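Local coordinates for protein alkylpurine DNA glycosylase AlkC (Pseudomonas fluorescens, PDB 5VHV) that excises alkylated purine bases from damaged DNA, starting base excision repair without flipping the damaged nucleotide out of the helix, at residues Val260-Asn266 with Ala355-Arg360; Leu267-Leu273 with Arg323-Arg329; Leu14-Ala18 with Phe33-Lys38. All blocks are in the same frame, centred on the assembly; numbering follows the deposited sequence. Where two conformers were deposited one is given.

From the N terminus, interaction 3 comes first: Leu14-Ala18 meets Phe33-Lys38 and closes a short, mostly helical loop at the outset of the helical part of the chain. The chain then runs through the remaining helices into the C-terminal sheet, where Val260-Asn266 opens interaction 1 and Leu267-Leu273 follows directly to open interaction 2. Interaction 2 closes first, on Arg323-Arg329, and is therefore nested inside the loop that interaction 1 closes with Ala355-Arg360. Strands 253-265 and 270-279, one from each contact, are neighbours in the sheet, and the contacts touch where Phe357 CE1 lies 3.6 Å from Ile271 CD1. Interaction 3 stands apart, its centre about 53 Å from that of interaction 1.

Interaction 1: Val260-Asn266 with Ala355-Arg360; sequences VTPAVIN and AEFELR
Val264 and Ile265 pair in parallel with Glu358 and Leu359, held by backbone bonds from Glu358 N to Ala263 O (2.8 Å), Ile265 N to Glu358 O and Arg360 N to Ile265 O (both 2.9 Å). They belong to the first and last strands of the C-terminal mixed sheet (253-265 and 350-359), whose other neighbouring pairs are antiparallel. Ahead of this ladder, where the cis peptide before Pro262 interrupts the strand, a water lies between Val260 O and Glu356 O. Branched Val260 and Ile265 suit the extended backbone; their CG1 atoms approach the Phe357 ring obliquely, while Val260 CG2 meets Ala355 CB at 3.8 Å. On the face with Val264 and Glu358, the Arg360 chain crosses Val264 at about a right angle and lays one guanidinium face over CG1, 3.5 Å from CZ. The turn of Asn266 at chi1 (-59°) brings OD1 within 3.0 Å of Arg360 NH1, a hydrogen bond whose donor stands above the amide plane. Arginine suits this exposed position because its flat group covers a methyl while NH1 and NH2 still reach an amide oxygen and a water on Val264 O; an apolar face of Val260, Ile265, Phe357 and Leu359 is thus combined with a polar rim.

Interaction 2: Leu267-Leu273 with Arg323-Arg329; sequences LGERINL and RREQHIR
Arg270, among the residues most buried by this contact, lays its guanidinium flat on the imidazole of His327, the planes 5° apart and the centres 3.6 Å apart. Its chain bends at chi2 (80°), which folds CZ over His327 CG. Arg329 CD covers the opposite face of the ring, which is thus sandwiched between two arginine side chains, and Arg329 is held there by NH1 donating to His327 O at 3.0 Å. In the guanidinium plane of Arg270, NE donates to a water 2.7 Å away, which in turn donates to OE1 of Glu325, whose CG packs on Arg270 CG. The other face of this antiparallel pairing carries Ile271, its CG1 3.7 Å from Gln326 O and beside Gln326 CB. Ile328 crosses Ile271 at 4.2 Å between their CG1 atoms; both isoleucines, branched and apolar, also pack on Ile265. Gly268, with its positive phi (105°), lets the chain turn into the strand while its N donates to Ile328 O at 2.7 Å. The contact comes within about 4 Å of the bound nucleic acid at its nearest atom, and the two arginines would probably make the potential there more positive, partly offset by Glu325.

Interaction 3: Leu14-Ala18 with Phe33-Lys38; sequences LQHIA and FLKHAK
Phe33 turns its ring into the space between Leu14, Ile17 and Ala18, and the contact is built on how it lies there. Its CG stands opposite the backbone N (chi1 164°), which carries the ring across to helix 11-24. The Phe33 and Ile17 side chains cross at about a right angle, Ile17 CG2 approaching the ring obliquely, 3.9 Å from CZ, and Ala18 CB comes to CD2 at 3.8 Å, also from an oblique direction. At the edge of the ring, in its plane, lies the carbonyl oxygen of Leu14, 3.6 Å from CE2; that oxygen already accepts the helical bond from Ala18 N. Alanine suits position 18 because a lone methyl permits close approach of the aromatic ring.

Alongside Phe33, Leu34 reaches across with one branch. Its CD2 lies against the Leu14 backbone and 3.9 Å from Leu14 CB, and also touches the CG of Gln15. Leu14 reaches over in turn with CD1, which meets Ala37 CB at 4.0 Å and Lys38 CG at 3.9 Å. The branched end of each leucine lets one methyl reach the other helix. Where the contact meets solvent, Gln15 NE2 donates to a water, while the aliphatic part of Lys38 helps cover Leu14.

Successive in the chain, helices 11-24 and 30-38 pack as an antiparallel helical hairpin, the segments at 147° with axes 10.3 Å apart. Helix 46-60 packs against both, through Val53 on Leu14 and Ser56 on Phe33 and Ala37, while Phe28 of the connecting loop touches Ala18 and Val84 touches Ile17.

Interaction 1: Val260-Asn266 with Ala355-Arg360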
# COMPACT_ATOMS: atom_id res chain seq x y z
N VAL A 260 -20.21 20.84 14.32
CA VAL A 260 -18.80 21.05 14.03
C VAL A 260 -18.43 22.41 14.61
O VAL A 260 -19.15 23.39 14.39
CB VAL A 260 -18.51 20.98 12.51
CG1 VAL A 260 -17.07 21.36 12.22
CG2 VAL A 260 -18.77 19.58 12.00
N THR A 261 -17.37 22.44 15.40
CA THR A 261 -16.91 23.68 16.00
C THR A 261 -15.41 23.81 15.81
O THR A 261 -14.70 22.80 15.73
CB THR A 261 -17.22 23.73 17.50
OG1 THR A 261 -16.52 22.68 18.15
CG2 THR A 261 -18.68 23.55 17.73
N PRO A 262 -14.90 25.05 15.68
CA PRO A 262 -15.66 26.30 15.53
C PRO A 262 -16.37 26.37 14.19
O PRO A 262 -16.02 25.65 13.27
CB PRO A 262 -14.59 27.39 15.60
CG PRO A 262 -13.29 26.70 16.01
CD PRO A 262 -13.45 25.27 15.59
N ALA A 263 -17.34 27.27 14.09
CA ALA A 263 -18.08 27.43 12.83
C ALA A 263 -17.20 28.03 11.74
O ALA A 263 -17.46 27.81 10.55
CB ALA A 263 -19.29 28.32 13.08
N VAL A 264 -16.18 28.80 12.12
CA VAL A 264 -15.30 29.48 11.18
C VAL A 264 -13.87 29.33 11.68
O VAL A 264 -13.59 29.63 12.85
CB VAL A 264 -15.65 30.97 11.05
CG1 VAL A 264 -14.84 31.61 9.92
CG2 VAL A 264 -17.15 31.15 10.81
N ILE A 265 -12.97 28.88 10.80
CA ILE A 265 -11.57 28.68 11.16
C ILE A 265 -10.67 29.35 10.13
O ILE A 265 -11.04 29.56 8.98
CB ILE A 265 -11.18 27.19 11.28
CG1 ILE A 265 -11.48 26.44 9.98
CG2 ILE A 265 -11.86 26.55 12.47
CD1 ILE A 265 -10.62 25.18 9.83
N ASN A 266 -9.46 29.69 10.58
CA ASN A 266 -8.35 29.96 9.67
C ASN A 266 -7.62 28.66 9.38
O ASN A 266 -7.61 27.73 10.19
CB ASN A 266 -7.38 30.97 10.27
CG ASN A 266 -8.03 32.27 10.60
OD1 ASN A 266 -8.77 32.82 9.80
ND2 ASN A 266 -7.77 32.78 11.79
N ALA A 355 -23.16 19.00 8.91
CA ALA A 355 -22.85 20.28 9.54
C ALA A 355 -21.81 20.97 8.67
O ALA A 355 -21.34 20.41 7.68
CB ALA A 355 -22.37 20.10 10.98
N GLU A 356 -21.48 22.21 9.01
CA GLU A 356 -20.65 23.01 8.14
C GLU A 356 -19.57 23.71 8.95
O GLU A 356 -19.78 24.05 10.12
CB GLU A 356 -21.45 24.09 7.39
CG GLU A 356 -22.62 23.59 6.58
CD GLU A 356 -23.83 23.29 7.44
OE1 GLU A 356 -24.24 24.15 8.25
OE2 GLU A 356 -24.36 22.16 7.30
N PHE A 357 -18.44 23.95 8.31
CA PHE A 357 -17.51 24.96 8.81
C PHE A 357 -17.02 25.80 7.64
O PHE A 357 -16.94 25.32 6.50
CB PHE A 357 -16.32 24.34 9.56
CG PHE A 357 -15.37 23.52 8.71
CD1 PHE A 357 -15.59 22.17 8.48
CD2 PHE A 357 -14.22 24.10 8.18
CE1 PHE A 357 -14.70 21.42 7.72
CE2 PHE A 357 -13.34 23.36 7.44
CZ PHE A 357 -13.57 22.01 7.22
N GLU A 358 -16.71 27.05 7.93
CA GLU A 358 -16.19 27.98 6.94
C GLU A 358 -14.68 28.09 7.12
O GLU A 358 -14.20 28.35 8.23
CB GLU A 358 -16.83 29.35 7.10
CG GLU A 358 -16.40 30.35 6.04
CD GLU A 358 -17.20 30.25 4.74
OE1 GLU A 358 -18.25 29.55 4.70
OE2 GLU A 358 -16.77 30.88 3.76
N LEU A 359 -13.95 27.92 6.03
CA LEU A 359 -12.51 28.14 6.00
C LEU A 359 -12.26 29.54 5.43
O LEU A 359 -12.72 29.85 4.33
CB LEU A 359 -11.80 27.07 5.17
CG LEU A 359 -10.29 27.20 5.01
CD1 LEU A 359 -9.61 27.22 6.37
CD2 LEU A 359 -9.75 26.03 4.16
N ARG A 360 -11.59 30.39 6.21
CA ARG A 360 -11.46 31.80 5.85
C ARG A 360 -10.42 31.97 4.75
O ARG A 360 -9.48 31.19 4.63
CB ARG A 360 -11.05 32.64 7.06
CG ARG A 360 -12.18 33.05 7.98
CD ARG A 360 -11.75 34.23 8.86
NE ARG A 360 -12.59 34.37 10.05
CZ ARG A 360 -12.40 33.72 11.20
NH1 ARG A 360 -11.39 32.88 11.34
NH2 ARG A 360 -13.22 33.93 12.21
O HOH W 1 -20.43 25.01 12.66
O HOH W 2 -13.32 32.16 14.66

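Interaction 2: Leu267-Leu273 with Arg323-Arg329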
# COMPACT_ATOMS: atom_id res chain seq x y z
N LEU A 267 -6.99 28.62 8.22
CA LEU A 267 -6.13 27.50 7.89
C LEU A 267 -5.08 27.33 8.97
O LEU A 267 -4.48 28.31 9.44
CB LEU A 267 -5.48 27.75 6.52
CG LEU A 267 -4.96 26.58 5.70
CD1 LEU A 267 -5.96 25.46 5.58
CD2 LEU A 267 -4.57 27.07 4.30
N GLY A 268 -4.87 26.08 9.39
CA GLY A 268 -3.99 25.75 10.48
C GLY A 268 -4.69 25.38 11.76
O GLY A 268 -4.05 24.79 12.65
N GLU A 269 -5.97 25.71 11.91
CA GLU A 269 -6.72 25.42 13.12
C GLU A 269 -7.33 24.02 13.05
O GLU A 269 -7.29 23.33 12.03
CB GLU A 269 -7.83 26.45 13.34
CG GLU A 269 -7.39 27.85 13.68
CD GLU A 269 -8.61 28.79 13.84
OE1 GLU A 269 -8.74 29.75 13.07
OE2 GLU A 269 -9.47 28.52 14.71
N ARG A 270 -7.91 23.59 14.17
CA ARG A 270 -8.62 22.32 14.26
C ARG A 270 -10.12 22.54 14.23
O ARG A 270 -10.64 23.51 14.78
CB ARG A 270 -8.29 21.59 15.56
CG ARG A 270 -7.02 20.73 15.54
CD ARG A 270 -5.76 21.53 15.71
NE ARG A 270 -4.58 20.67 15.89
CZ ARG A 270 -3.33 21.12 15.77
NH1 ARG A 270 -3.10 22.39 15.48
NH2 ARG A 270 -2.32 20.29 15.93
N ILE A 271 -10.81 21.58 13.63
CA ILE A 271 -12.25 21.46 13.79
C ILE A 271 -12.52 20.27 14.69
O ILE A 271 -11.68 19.39 14.87
CB ILE A 271 -12.99 21.30 12.45
CG1 ILE A 271 -12.53 20.01 11.73
CG2 ILE A 271 -12.74 22.53 11.61
CD1 ILE A 271 -13.44 19.58 10.58
N ASN A 272 -13.72 20.27 15.29
CA ASN A 272 -14.17 19.20 16.17
C ASN A 272 -15.55 18.76 15.72
O ASN A 272 -16.52 19.53 15.82
CB ASN A 272 -14.21 19.67 17.62
CG ASN A 272 -12.87 20.15 18.10
OD1 ASN A 272 -12.08 19.38 18.63
ND2 ASN A 272 -12.59 21.44 17.90
N LEU A 273 -15.64 17.53 15.25
CA LEU A 273 -16.90 16.91 14.88
C LEU A 273 -17.42 16.11 16.07
O LEU A 273 -16.70 15.26 16.61
CB LEU A 273 -16.69 15.98 13.68
CG LEU A 273 -17.84 15.03 13.34
CD1 LEU A 273 -19.11 15.79 12.94
CD2 LEU A 273 -17.40 14.11 12.20
N ARG A 323 -16.69 11.75 18.92
CA ARG A 323 -16.01 13.03 18.82
C ARG A 323 -14.71 12.82 18.07
O ARG A 323 -13.97 11.88 18.39
CB ARG A 323 -15.74 13.62 20.20
CG ARG A 323 -14.99 14.94 20.16
CD ARG A 323 -14.83 15.52 21.57
NE ARG A 323 -14.15 16.81 21.55
CZ ARG A 323 -14.78 17.98 21.57
NH1 ARG A 323 -16.11 18.02 21.60
NH2 ARG A 323 -14.09 19.11 21.55
N ARG A 324 -14.43 13.68 17.09
CA ARG A 324 -13.19 13.61 16.33
C ARG A 324 -12.69 15.01 16.05
O ARG A 324 -13.41 15.83 15.48
CB ARG A 324 -13.38 12.86 15.01
CG ARG A 324 -12.18 12.86 14.06
CD ARG A 324 -10.89 12.30 14.65
NE ARG A 324 -11.07 10.99 15.30
CZ ARG A 324 -11.21 9.83 14.65
NH1 ARG A 324 -11.19 9.79 13.33
NH2 ARG A 324 -11.39 8.71 15.34
N GLU A 325 -11.44 15.28 16.44
CA GLU A 325 -10.75 16.50 16.09
C GLU A 325 -9.96 16.29 14.80
O GLU A 325 -9.39 15.23 14.57
CB GLU A 325 -9.85 16.88 17.27
CG GLU A 325 -8.88 17.97 17.05
CD GLU A 325 -7.95 18.05 18.23
OE1 GLU A 325 -6.81 17.54 18.14
OE2 GLU A 325 -8.38 18.57 19.27
N GLN A 326 -9.97 17.30 13.92
CA GLN A 326 -9.21 17.21 12.67
C GLN A 326 -8.45 18.50 12.44
O GLN A 326 -9.00 19.59 12.59
CB GLN A 326 -10.11 16.89 11.46
CG GLN A 326 -9.33 16.45 10.23
CD GLN A 326 -10.22 16.13 9.05
OE1 GLN A 326 -11.32 15.59 9.21
NE2 GLN A 326 -9.77 16.50 7.86
N HIS A 327 -7.18 18.37 12.11
CA HIS A 327 -6.28 19.51 11.95
C HIS A 327 -6.29 19.93 10.48
O HIS A 327 -5.79 19.20 9.62
CB HIS A 327 -4.89 19.13 12.43
CG HIS A 327 -3.85 20.20 12.29
ND1 HIS A 327 -2.50 19.92 12.35
CD2 HIS A 327 -3.94 21.54 12.11
CE1 HIS A 327 -1.81 21.04 12.22
NE2 HIS A 327 -2.66 22.04 12.06
N ILE A 328 -6.90 21.08 10.19
CA ILE A 328 -7.08 21.53 8.81
C ILE A 328 -5.93 22.48 8.47
O ILE A 328 -5.92 23.64 8.88
CB ILE A 328 -8.43 22.22 8.60
CG1 ILE A 328 -9.59 21.36 9.13
CG2 ILE A 328 -8.62 22.55 7.13
CD1 ILE A 328 -9.77 20.03 8.41
N ARG A 329 -4.97 21.98 7.69
CA ARG A 329 -3.81 22.77 7.32
C ARG A 329 -3.31 22.25 5.99
O ARG A 329 -3.51 21.08 5.65
CB ARG A 329 -2.72 22.69 8.40
CG ARG A 329 -1.84 21.45 8.37
CD ARG A 329 -2.57 20.18 8.77
NE ARG A 329 -1.65 19.06 8.91
CZ ARG A 329 -2.02 17.81 9.19
NH1 ARG A 329 -3.31 17.52 9.39
NH2 ARG A 329 -1.10 16.86 9.26
O HOH W 3 -5.38 18.07 16.01

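Interaction 3: Leu14-Ala18 with Phe33-Lys38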
# COMPACT_ATOMS: atom_id res chain seq x y z
N LEU A 14 27.11 5.06 -0.55
CA LEU A 14 27.79 4.55 -1.74
C LEU A 14 29.19 4.05 -1.38
O LEU A 14 29.64 3.03 -1.90
CB LEU A 14 27.87 5.63 -2.82
CG LEU A 14 26.55 6.22 -3.32
CD1 LEU A 14 26.82 7.43 -4.24
CD2 LEU A 14 25.73 5.15 -4.04
N GLN A 15 29.87 4.75 -0.48
CA GLN A 15 31.19 4.29 -0.04
C GLN A 15 31.08 2.96 0.70
O GLN A 15 31.94 2.09 0.54
CB GLN A 15 31.85 5.36 0.84
CG GLN A 15 32.22 6.59 0.05
CD GLN A 15 32.61 7.77 0.91
OE1 GLN A 15 32.41 7.77 2.13
NE2 GLN A 15 33.16 8.79 0.27
N HIS A 16 30.02 2.79 1.50
CA HIS A 16 29.80 1.51 2.18
C HIS A 16 29.57 0.39 1.17
O HIS A 16 30.16 -0.70 1.30
CB HIS A 16 28.62 1.65 3.15
CG HIS A 16 27.90 0.37 3.48
ND1 HIS A 16 28.40 -0.57 4.36
CD2 HIS A 16 26.67 -0.07 3.12
CE1 HIS A 16 27.53 -1.56 4.49
NE2 HIS A 16 26.47 -1.28 3.74
N ILE A 17 28.75 0.64 0.15
CA ILE A 17 28.51 -0.36 -0.89
C ILE A 17 29.82 -0.73 -1.57
O ILE A 17 30.11 -1.91 -1.81
CB ILE A 17 27.46 0.16 -1.90
CG1 ILE A 17 26.08 0.33 -1.23
CG2 ILE A 17 27.31 -0.82 -3.08
CD1 ILE A 17 25.09 1.12 -2.06
N ALA A 18 30.62 0.27 -1.93
CA ALA A 18 31.89 -0.00 -2.60
C ALA A 18 32.82 -0.82 -1.70
O ALA A 18 33.50 -1.73 -2.18
CB ALA A 18 32.57 1.30 -3.01
N PHE A 33 33.33 2.93 -9.74
CA PHE A 33 31.96 2.82 -9.27
C PHE A 33 31.50 4.12 -8.64
O PHE A 33 30.42 4.63 -8.95
CB PHE A 33 31.83 1.66 -8.29
CG PHE A 33 30.57 1.69 -7.47
CD1 PHE A 33 29.37 1.23 -8.00
CD2 PHE A 33 30.58 2.16 -6.16
CE1 PHE A 33 28.22 1.24 -7.24
CE2 PHE A 33 29.42 2.19 -5.41
CZ PHE A 33 28.23 1.72 -5.96
N LEU A 34 32.33 4.68 -7.75
CA LEU A 34 31.96 5.90 -7.05
C LEU A 34 31.85 7.06 -8.03
O LEU A 34 30.91 7.87 -7.93
CB LEU A 34 32.98 6.20 -5.94
CG LEU A 34 32.89 5.24 -4.74
CD1 LEU A 34 34.06 5.44 -3.80
CD2 LEU A 34 31.58 5.42 -3.98
N LYS A 35 32.80 7.17 -8.97
CA LYS A 35 32.72 8.24 -9.96
C LYS A 35 31.40 8.17 -10.73
O LYS A 35 30.73 9.19 -10.93
CB LYS A 35 33.90 8.15 -10.92
CG LYS A 35 33.92 9.27 -11.93
CD LYS A 35 35.16 9.18 -12.83
CE LYS A 35 35.22 10.31 -13.84
NZ LYS A 35 36.37 10.12 -14.76
N HIS A 36 31.03 6.97 -11.17
CA HIS A 36 29.82 6.78 -11.96
C HIS A 36 28.56 7.06 -11.13
O HIS A 36 27.62 7.71 -11.61
CB HIS A 36 29.82 5.34 -12.49
CG HIS A 36 28.83 5.07 -13.58
ND1 HIS A 36 27.48 4.96 -13.34
CD2 HIS A 36 28.99 4.86 -14.91
CE1 HIS A 36 26.85 4.69 -14.47
NE2 HIS A 36 27.74 4.61 -15.44
N ALA A 37 28.52 6.55 -9.90
CA ALA A 37 27.33 6.68 -9.08
C ALA A 37 27.10 8.12 -8.61
O ALA A 37 25.94 8.55 -8.48
CB ALA A 37 27.44 5.76 -7.87
N LYS A 38 28.17 8.89 -8.39
CA LYS A 38 28.05 10.20 -7.77
C LYS A 38 27.65 11.30 -8.74
O LYS A 38 27.29 12.39 -8.29
CB LYS A 38 29.36 10.57 -7.07
CG LYS A 38 29.58 9.74 -5.83
CD LYS A 38 30.67 10.30 -4.91
CE LYS A 38 32.04 10.21 -5.52
NZ LYS A 38 33.09 10.70 -4.55
O HOH W 4 33.60 9.06 -2.80